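Local coordinates for inositol-3-phosphate synthase (Caenorhabditis elegans, PDB 1VKO), which binds nicotinamide-adenine-dinucleotide in a Rossmann-type domain, as a synthase whose assembly contains four protein chains, at residues Asp153-Gly158 with Arg232-Glu237; Ser280-Phe285 with Gln302-Pro307; Leu312-Lys317 with Pro471-Leu476. All coordinates share one frame; numbering follows the deposited sequence.

Interaction 1: Asp153-Gly158 with Arg232-Glu237; sequences DLIISG and RKFKQE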
loop_
_atom_site.group_PDB
_atom_site.type_symbol
_atom_site.label_atom_id
_atom_site.label_comp_id
_atom_site.label_asym_id
_atom_site.label_seq_id
_atom_site.Cartn_x
_atom_site.Cartn_y
_atom_site.Cartn_z
ATOM N N ASP A 153 -15.995 36.913 4.491
ATOM C CA ASP A 153 -15.802 38.343 4.743
ATOM C C ASP A 153 -14.582 38.866 4.017
ATOM O O ASP A 153 -14.228 40.060 4.164
ATOM C CB ASP A 153 -15.557 38.602 6.232
ATOM C CG ASP A 153 -16.701 38.185 7.101
ATOM O OD1 ASP A 153 -17.846 38.618 6.807
ATOM O OD2 ASP A 153 -16.544 37.445 8.105
ATOM N N LEU A 154 -13.895 37.977 3.291
ATOM C CA LEU A 154 -12.662 38.358 2.585
ATOM C C LEU A 154 -13.005 38.847 1.198
ATOM O O LEU A 154 -13.724 38.171 0.464
ATOM C CB LEU A 154 -11.678 37.187 2.478
ATOM C CG LEU A 154 -11.039 36.470 3.688
ATOM C CD1 LEU A 154 -10.253 35.211 3.216
ATOM C CD2 LEU A 154 -10.118 37.382 4.542
ATOM N N ILE A 155 -12.511 40.030 0.851
ATOM C CA ILE A 155 -12.617 40.543 -0.512
ATOM C C ILE A 155 -11.333 40.198 -1.249
ATOM O O ILE A 155 -10.245 40.575 -0.803
ATOM C CB ILE A 155 -12.759 42.094 -0.494
ATOM C CG1 ILE A 155 -14.118 42.550 0.068
ATOM C CG2 ILE A 155 -12.572 42.642 -1.887
ATOM C CD1 ILE A 155 -14.093 43.003 1.540
ATOM N N ILE A 156 -11.438 39.562 -2.409
ATOM C CA ILE A 156 -10.255 39.044 -3.079
ATOM C C ILE A 156 -10.006 39.532 -4.514
ATOM O O ILE A 156 -10.840 39.381 -5.377
ATOM C CB ILE A 156 -10.288 37.514 -3.067
ATOM C CG1 ILE A 156 -10.314 36.968 -1.641
ATOM C CG2 ILE A 156 -9.144 36.948 -3.918
ATOM C CD1 ILE A 156 -10.269 35.421 -1.573
ATOM N N SER A 157 -8.834 40.096 -4.764
ATOM C CA SER A 157 -8.352 40.307 -6.110
ATOM C C SER A 157 -6.926 39.694 -6.229
ATOM O O SER A 157 -6.517 38.877 -5.383
ATOM C CB SER A 157 -8.300 41.800 -6.392
ATOM O OG SER A 157 -7.952 42.024 -7.745
ATOM N N GLY A 158 -6.201 40.084 -7.271
ATOM C CA GLY A 158 -4.826 39.754 -7.423
ATOM C C GLY A 158 -4.358 39.750 -8.856
ATOM O O GLY A 158 -4.989 40.352 -9.725
ATOM N N ARG A 232 -2.826 50.196 -3.482
ATOM C CA ARG A 232 -3.487 51.376 -2.936
ATOM C C ARG A 232 -4.898 51.510 -3.461
ATOM O O ARG A 232 -5.795 51.868 -2.714
ATOM C CB ARG A 232 -2.753 52.654 -3.308
ATOM C CG ARG A 232 -1.394 52.814 -2.732
ATOM C CD ARG A 232 -0.876 54.227 -2.900
ATOM N NE ARG A 232 0.486 54.261 -3.455
ATOM C CZ ARG A 232 0.789 54.433 -4.737
ATOM N NH1 ARG A 232 -0.158 54.597 -5.657
ATOM N NH2 ARG A 232 2.056 54.454 -5.097
ATOM N N LYS A 233 -5.078 51.236 -4.747
ATOM C CA LYS A 233 -6.384 51.387 -5.385
ATOM C C LYS A 233 -7.352 50.320 -4.894
ATOM O O LYS A 233 -8.537 50.571 -4.752
ATOM C CB LYS A 233 -6.237 51.345 -6.908
ATOM C CG LYS A 233 -7.537 51.105 -7.670
ATOM C CD LYS A 233 -7.280 51.096 -9.162
ATOM C CE LYS A 233 -8.329 50.282 -9.883
ATOM N NZ LYS A 233 -7.954 50.174 -11.314
ATOM N N PHE A 234 -6.834 49.126 -4.633
ATOM C CA PHE A 234 -7.633 48.049 -4.101
ATOM C C PHE A 234 -8.094 48.466 -2.706
ATOM O O PHE A 234 -9.267 48.337 -2.375
ATOM C CB PHE A 234 -6.769 46.763 -4.069
ATOM C CG PHE A 234 -7.475 45.552 -3.539
ATOM C CD1 PHE A 234 -8.535 44.982 -4.225
ATOM C CD2 PHE A 234 -7.067 44.969 -2.342
ATOM C CE1 PHE A 234 -9.184 43.843 -3.714
ATOM C CE2 PHE A 234 -7.694 43.844 -1.837
ATOM C CZ PHE A 234 -8.752 43.275 -2.524
ATOM N N LYS A 235 -7.151 48.944 -1.893
ATOM C CA LYS A 235 -7.429 49.392 -0.535
ATOM C C LYS A 235 -8.439 50.551 -0.555
ATOM O O LYS A 235 -9.404 50.526 0.187
ATOM C CB LYS A 235 -6.141 49.819 0.168
ATOM C CG LYS A 235 -6.329 50.298 1.609
ATOM C CD LYS A 235 -5.347 51.439 1.926
ATOM C CE LYS A 235 -4.721 51.335 3.332
ATOM N NZ LYS A 235 -5.692 50.994 4.427
ATOM N N GLN A 236 -8.215 51.540 -1.416
ATOM C CA GLN A 236 -9.188 52.627 -1.657
ATOM C C GLN A 236 -10.559 52.126 -2.152
ATOM O O GLN A 236 -11.583 52.375 -1.513
ATOM C CB GLN A 236 -8.642 53.630 -2.667
ATOM C CG GLN A 236 -7.430 54.436 -2.199
ATOM C CD GLN A 236 -7.034 55.543 -3.203
ATOM O OE1 GLN A 236 -7.877 56.361 -3.599
ATOM N NE2 GLN A 236 -5.757 55.564 -3.606
ATOM N N GLU A 237 -10.567 51.433 -3.290
ATOM C CA GLU A 237 -11.804 51.019 -3.965
ATOM C C GLU A 237 -12.768 50.195 -3.086
ATOM O O GLU A 237 -13.981 50.151 -3.346
ATOM C CB GLU A 237 -11.437 50.247 -5.234
ATOM C CG GLU A 237 -12.583 49.629 -6.011
ATOM C CD GLU A 237 -12.109 48.565 -6.992
ATOM O OE1 GLU A 237 -10.872 48.449 -7.234
ATOM O OE2 GLU A 237 -12.983 47.829 -7.514
#
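Strand 154-158 and helix 232-237 run nearly antiparallel, at 155° between their N-to-C directions, and their axes come within 10.5 Å; S157 and F234 are the nearest residues, 8.0 Å from CA to CA. That gap is spanned by one phenyl ring. F234 extends straight off the helix, CG anti to the backbone N (chi1 -180°), and puts the far end of its ring against the strand. CZ meets the backbone carbonyl of I155: the oxygen O lies at the ring edge, in its plane, 3.5 Å from CZ. Next to it, CE1 reaches CB of S157, also at 3.5 Å, the methylene coming in obliquely. The CG2 methyl of I155 completes the fit, touching CZ of F234 at 3.9 Å, while the CG1 arm leads off elsewhere. The contact is therefore a single ring packed against I155 and S157, two positions apart on the strand, and it holds by van der Waals packing together with the meeting of ring edge and carbonyl oxygen. I156, between them, points to the other face of the sheet and packs on V93 and I96 of helix 87-100. F234 also rests on L80 of strand 77-82, on L240 in the turn after its helix, and against the H238 ring. Strand 154-159, outermost within this chain in the parallel Rossmann-type sheet, is hydrogen-bonded through I155 and S157 to strand 77-82. Its two faces are covered by helix 87-100, on which I156 packs, and by helix 220-238, which supplies F234.

Interaction 2: Ser280-Phe285 with Gln302-Pro307; sequences SPSNIF and QNTLVP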
loop_
_atom_site.group_PDB
_atom_site.type_symbol
_atom_site.label_atom_id
_atom_site.label_comp_id
_atom_site.label_asym_id
_atom_site.label_seq_id
_atom_site.Cartn_x
_atom_site.Cartn_y
_atom_site.Cartn_z
ATOM N N SER A 280 13.899 38.901 -7.637
ATOM C CA SER A 280 12.792 38.146 -8.191
ATOM C C SER A 280 11.496 38.940 -8.249
ATOM O O SER A 280 11.330 39.917 -7.512
ATOM C CB SER A 280 12.561 36.871 -7.375
ATOM O OG SER A 280 11.774 37.123 -6.220
ATOM N N PRO A 281 10.562 38.490 -9.087
ATOM C CA PRO A 281 9.193 38.987 -9.086
ATOM C C PRO A 281 8.582 38.898 -7.689
ATOM O O PRO A 281 7.843 39.806 -7.280
ATOM C CB PRO A 281 8.493 37.999 -10.004
ATOM C CG PRO A 281 9.587 37.645 -10.997
ATOM C CD PRO A 281 10.756 37.445 -10.122
ATOM N N SER A 282 8.895 37.821 -6.961
ATOM C CA SER A 282 8.350 37.648 -5.629
ATOM C C SER A 282 8.978 38.590 -4.638
ATOM O O SER A 282 8.359 38.876 -3.642
ATOM C CB SER A 282 8.435 36.206 -5.136
ATOM O OG SER A 282 9.737 35.878 -4.710
ATOM N N ASN A 283 10.186 39.079 -4.914
ATOM C CA ASN A 283 10.809 40.116 -4.075
ATOM C C ASN A 283 10.065 41.435 -4.251
ATOM O O ASN A 283 9.865 42.148 -3.293
ATOM C CB ASN A 283 12.249 40.355 -4.491
ATOM C CG ASN A 283 13.235 39.292 -3.953
ATOM O OD1 ASN A 283 14.341 39.177 -4.461
ATOM N ND2 ASN A 283 12.849 38.555 -2.926
ATOM N N ILE A 284 9.662 41.741 -5.482
ATOM C CA ILE A 284 9.026 43.011 -5.808
ATOM C C ILE A 284 7.631 43.079 -5.201
ATOM O O ILE A 284 7.331 44.030 -4.491
ATOM C CB ILE A 284 9.076 43.336 -7.343
ATOM C CG1 ILE A 284 10.546 43.558 -7.768
ATOM C CG2 ILE A 284 8.343 44.624 -7.637
ATOM C CD1 ILE A 284 10.840 43.294 -9.222
ATOM N N PHE A 285 6.804 42.050 -5.401
ATOM C CA PHE A 285 5.595 41.947 -4.602
ATOM C C PHE A 285 5.846 42.097 -3.105
ATOM O O PHE A 285 5.163 42.863 -2.465
ATOM C CB PHE A 285 4.829 40.658 -4.882
ATOM C CG PHE A 285 4.181 40.617 -6.213
ATOM C CD1 PHE A 285 2.912 41.189 -6.389
ATOM C CD2 PHE A 285 4.819 40.031 -7.309
ATOM C CE1 PHE A 285 2.276 41.156 -7.658
ATOM C CE2 PHE A 285 4.192 39.979 -8.596
ATOM C CZ PHE A 285 2.906 40.561 -8.769
ATOM N N GLN A 302 10.190 29.299 -2.687
ATOM C CA GLN A 302 11.311 30.224 -2.911
ATOM C C GLN A 302 11.636 31.081 -1.707
ATOM O O GLN A 302 10.771 31.308 -0.845
ATOM C CB GLN A 302 11.153 31.097 -4.126
ATOM C CG GLN A 302 10.097 32.204 -3.968
ATOM C CD GLN A 302 8.795 31.796 -4.562
ATOM O OE1 GLN A 302 8.598 30.610 -4.830
ATOM N NE2 GLN A 302 7.897 32.754 -4.789
ATOM N N ASN A 303 12.889 31.559 -1.670
ATOM C CA ASN A 303 13.415 32.307 -0.521
ATOM C C ASN A 303 13.141 33.817 -0.548
ATOM O O ASN A 303 14.021 34.629 -0.258
ATOM C CB ASN A 303 14.891 31.985 -0.265
ATOM C CG ASN A 303 15.783 32.325 -1.428
ATOM O OD1 ASN A 303 15.446 32.070 -2.567
ATOM N ND2 ASN A 303 16.949 32.894 -1.137
ATOM N N THR A 304 11.883 34.168 -0.849
ATOM C CA THR A 304 11.482 35.541 -0.969
ATOM C C THR A 304 11.896 36.393 0.236
ATOM O O THR A 304 12.417 37.502 0.066
ATOM C CB THR A 304 9.964 35.666 -1.161
ATOM O OG1 THR A 304 9.521 34.921 -2.316
ATOM C CG2 THR A 304 9.643 37.119 -1.503
ATOM N N LEU A 305 11.681 35.865 1.440
ATOM C CA LEU A 305 11.893 36.605 2.681
ATOM C C LEU A 305 13.347 36.565 3.160
ATOM O O LEU A 305 13.649 36.190 4.293
ATOM C CB LEU A 305 10.898 36.104 3.744
ATOM C CG LEU A 305 9.428 36.118 3.240
ATOM C CD1 LEU A 305 8.466 35.386 4.157
ATOM C CD2 LEU A 305 8.929 37.545 2.996
ATOM N N VAL A 306 14.246 36.951 2.263
ATOM C CA VAL A 306 15.649 37.203 2.596
ATOM C C VAL A 306 15.777 38.236 3.745
ATOM O O VAL A 306 14.831 38.992 4.007
ATOM C CB VAL A 306 16.433 37.678 1.340
ATOM C CG1 VAL A 306 16.498 36.560 0.316
ATOM C CG2 VAL A 306 15.784 38.911 0.723
ATOM N N PRO A 307 16.932 38.286 4.411
ATOM C CA PRO A 307 17.103 39.160 5.593
ATOM C C PRO A 307 16.759 40.643 5.304
ATOM O O PRO A 307 16.113 41.303 6.108
ATOM C CB PRO A 307 18.581 38.986 5.957
ATOM C CG PRO A 307 19.011 37.696 5.318
ATOM C CD PRO A 307 18.161 37.530 4.090
HETATM O O HOH W 1 14.791 36.209 -2.453
#
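S282 and T304 meet hydroxyl to hydroxyl, with S282 OG and T304 OG1 hydrogen-bonded at 2.6 Å, and this is the tight part of the contact. S282 holds its OG between its own N and carbonyl carbon (chi1 78°), which aims it across at the loop. T304 comes alongside with both branches: besides OG1 at the hydroxyl, its CG2 methyl sits 3.1 Å from the S282 backbone O. Q302 closes this side; its chain turns about the CB-CG bond and brings the amide NE2 to 3.5 Å from S282 CB, while OE1 of the same amide takes a bond from the backbone N of E252. W247 of strand 242-247 lies against both S282 and Q302.

The other half is looser and runs through water. N283 ND2 and T304 O are 3.2 Å apart but badly angled for a hydrogen bond, and the side chains of N283 and T304 run by each other pointing opposite ways. Instead ND2 of N283 donates a proton to a water 3.1 Å away, and that water donates in turn to the backbone O of N303. The other end of the amide turns back to its own helix: S280, the N-cap of helix 281-291, donates its backbone N to N283 OD1, from well above the carbonyl plane.

Chemically, the buried hydroxyls are strung together. S280 OG bonds S282 OG at 2.8 Å, and both also bond E252 OE1, so the protons could be ordered in more than one way. The cluster thus ties a helix start to the loop carrying Q302, whose side chain lies about 6 Å from bound NAD.

Interaction 3: Leu312-Lys317 with Pro471-Leu476; sequences LAERHK and PFHSVL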
loop_
_atom_site.group_PDB
_atom_site.type_symbol
_atom_site.label_atom_id
_atom_site.label_comp_id
_atom_site.label_asym_id
_atom_site.label_seq_id
_atom_site.Cartn_x
_atom_site.Cartn_y
_atom_site.Cartn_z
ATOM N N LEU A 312 12.976 45.015 6.267
ATOM C CA LEU A 312 12.117 46.052 5.693
ATOM C C LEU A 312 10.720 45.976 6.295
ATOM O O LEU A 312 10.081 46.994 6.571
ATOM C CB LEU A 312 12.079 45.945 4.156
ATOM C CG LEU A 312 11.351 47.053 3.357
ATOM C CD1 LEU A 312 12.067 48.429 3.362
ATOM C CD2 LEU A 312 11.106 46.587 1.947
ATOM N N ALA A 313 10.249 44.749 6.508
ATOM C CA ALA A 313 9.009 44.551 7.217
ATOM C C ALA A 313 9.103 45.035 8.678
ATOM O O ALA A 313 8.160 45.652 9.174
ATOM C CB ALA A 313 8.605 43.107 7.150
ATOM N N GLU A 314 10.212 44.746 9.372
ATOM C CA GLU A 314 10.392 45.210 10.768
ATOM C C GLU A 314 10.261 46.742 10.795
ATOM O O GLU A 314 9.580 47.311 11.641
ATOM C CB GLU A 314 11.760 44.781 11.373
ATOM C CG GLU A 314 11.857 43.367 11.988
ATOM C CD GLU A 314 13.306 42.829 12.129
ATOM O OE1 GLU A 314 14.276 43.461 11.624
ATOM O OE2 GLU A 314 13.490 41.742 12.735
ATOM N N ARG A 315 10.911 47.389 9.834
ATOM C CA ARG A 315 10.982 48.837 9.766
ATOM C C ARG A 315 9.658 49.463 9.395
ATOM O O ARG A 315 9.408 50.618 9.723
ATOM C CB ARG A 315 12.045 49.250 8.756
ATOM C CG ARG A 315 13.051 50.242 9.320
ATOM C CD ARG A 315 14.328 50.350 8.510
ATOM N NE ARG A 315 14.040 50.754 7.141
ATOM C CZ ARG A 315 14.951 50.803 6.189
ATOM N NH1 ARG A 315 16.199 50.459 6.490
ATOM N NH2 ARG A 315 14.623 51.182 4.948
ATOM N N HIS A 316 8.797 48.715 8.722
ATOM C CA HIS A 316 7.528 49.282 8.248
ATOM C C HIS A 316 6.303 48.823 9.031
ATOM O O HIS A 316 5.172 49.213 8.717
ATOM C CB HIS A 316 7.359 49.077 6.738
ATOM C CG HIS A 316 7.998 50.150 5.916
ATOM N ND1 HIS A 316 9.346 50.166 5.626
ATOM C CD2 HIS A 316 7.477 51.257 5.338
ATOM C CE1 HIS A 316 9.632 51.234 4.899
ATOM N NE2 HIS A 316 8.516 51.912 4.710
ATOM N N LYS A 317 6.547 48.018 10.066
ATOM C CA LYS A 317 5.512 47.564 10.993
ATOM C C LYS A 317 4.418 46.707 10.343
ATOM O O LYS A 317 3.210 46.868 10.588
ATOM C CB LYS A 317 4.939 48.746 11.796
ATOM C CG LYS A 317 5.628 48.999 13.147
ATOM C CD LYS A 317 7.123 49.320 13.027
ATOM C CE LYS A 317 7.580 50.228 14.181
ATOM N N PRO A 471 2.947 45.403 18.967
ATOM C CA PRO A 471 2.579 44.180 18.231
ATOM C C PRO A 471 3.641 43.084 18.331
ATOM O O PRO A 471 4.809 43.357 18.610
ATOM C CB PRO A 471 2.510 44.663 16.788
ATOM C CG PRO A 471 3.523 45.771 16.729
ATOM C CD PRO A 471 3.337 46.496 18.045
ATOM N N PHE A 472 3.242 41.846 18.081
ATOM C CA PHE A 472 4.208 40.745 17.923
ATOM C C PHE A 472 5.327 41.054 16.895
ATOM O O PHE A 472 5.186 41.968 16.075
ATOM C CB PHE A 472 3.444 39.488 17.517
ATOM C CG PHE A 472 2.424 39.025 18.545
ATOM C CD1 PHE A 472 2.624 39.247 19.915
ATOM C CD2 PHE A 472 1.293 38.305 18.144
ATOM C CE1 PHE A 472 1.703 38.788 20.871
ATOM C CE2 PHE A 472 0.358 37.841 19.087
ATOM C CZ PHE A 472 0.566 38.093 20.462
ATOM N N HIS A 473 6.429 40.295 16.928
ATOM C CA HIS A 473 7.458 40.367 15.876
ATOM C C HIS A 473 6.848 40.291 14.461
ATOM O O HIS A 473 5.866 39.595 14.267
ATOM C CB HIS A 473 8.492 39.251 16.057
ATOM C CG HIS A 473 9.765 39.476 15.293
ATOM N ND1 HIS A 473 9.843 39.361 13.921
ATOM C CD2 HIS A 473 11.006 39.828 15.704
ATOM C CE1 HIS A 473 11.073 39.631 13.521
ATOM N NE2 HIS A 473 11.799 39.917 14.583
ATOM N N SER A 474 7.425 41.014 13.490
ATOM C CA SER A 474 6.965 40.996 12.085
ATOM C C SER A 474 6.900 39.614 11.456
ATOM O O SER A 474 6.012 39.353 10.639
ATOM C CB SER A 474 7.855 41.862 11.182
ATOM O OG SER A 474 7.945 43.189 11.655
ATOM N N VAL A 475 7.858 38.750 11.785
ATOM C CA VAL A 475 7.939 37.428 11.162
ATOM C C VAL A 475 7.036 36.549 11.955
ATOM O O VAL A 475 7.453 36.027 13.013
ATOM C CB VAL A 475 9.355 36.785 11.238
ATOM C CG1 VAL A 475 9.344 35.394 10.575
ATOM C CG2 VAL A 475 10.387 37.646 10.567
ATOM N N LEU A 476 5.803 36.380 11.489
ATOM C CA LEU A 476 4.849 35.744 12.357
ATOM C C LEU A 476 4.800 34.249 12.277
ATOM O O LEU A 476 4.033 33.651 11.500
ATOM C CB LEU A 476 3.493 36.477 12.465
ATOM C CG LEU A 476 2.280 36.242 11.580
ATOM C CD1 LEU A 476 1.227 37.240 11.939
ATOM C CD2 LEU A 476 2.692 36.433 10.187
#
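E314 and S474 bring the two backbones together, their CA atoms 5.6 Å apart, where the last turn of helix 307-316 meets the irregular segment 471-476. The helix ends in a Schellman motif, with K317 leaving helical angles at positive phi, and its final turn presents A313 and E314 to the partner. S474 is the residue that fits closest to the helix backbone. Its OG lies 3.3 Å from E314 CA and 3.5 Å from A313 O, placed there because the hydroxyl stands beside its own backbone N, anti to the carbonyl carbon (chi1 -56°). Behind it, the CB of S474 and the CB of A313 face each other at 4.3 Å. E314 then reaches past this serine. Extended beyond CG, it carries its carboxylate to the imidazole of H473, OE2 lying 3.1 Å from NE2; the oxygen approaches obliquely, and carboxylate and ring planes are 68° apart. The methylene CG of E314 also passes S474 OG.

Backbone bonds from S474 and L476 to V320 join this segment to strand 320-321, outermost in the parallel sheet within this chain, and A313 packs on the same valine. The segment also reaches the second subunit: F472 meets F526 of that chain edge-to-face, and the backbone of H473 bonds to it. Prolines P489 and P490 pack against H473. The rotation of the imidazole is set at least in part by its own chain, for the backbone N of V475 donates to H473 ND1 at 3.0 Å, nearly straight (174°) and in the ring plane.

The three contacts come in series along the chain, and all are grouped around one parallel sheet. Within this chain, interaction 1 is at the outermost strand 154-159; interaction 3 reaches the opposite outermost strand, 320-321, through backbone bonds of 471-476; interaction 2 lies beside strands 242-247 and 295-298 between them. Centres of 1 and 2, and of 1 and 3, are each 22 Å apart, those of 2 and 3 16 Å. Helices 220-238, 281-291 and 307-316 touch in turn, I284 and F285 packing on the first and V287 and I290 on the third; the loop near NAD adjoins helix 281-291, and the segment reaching the second subunit adjoins helix 307-316.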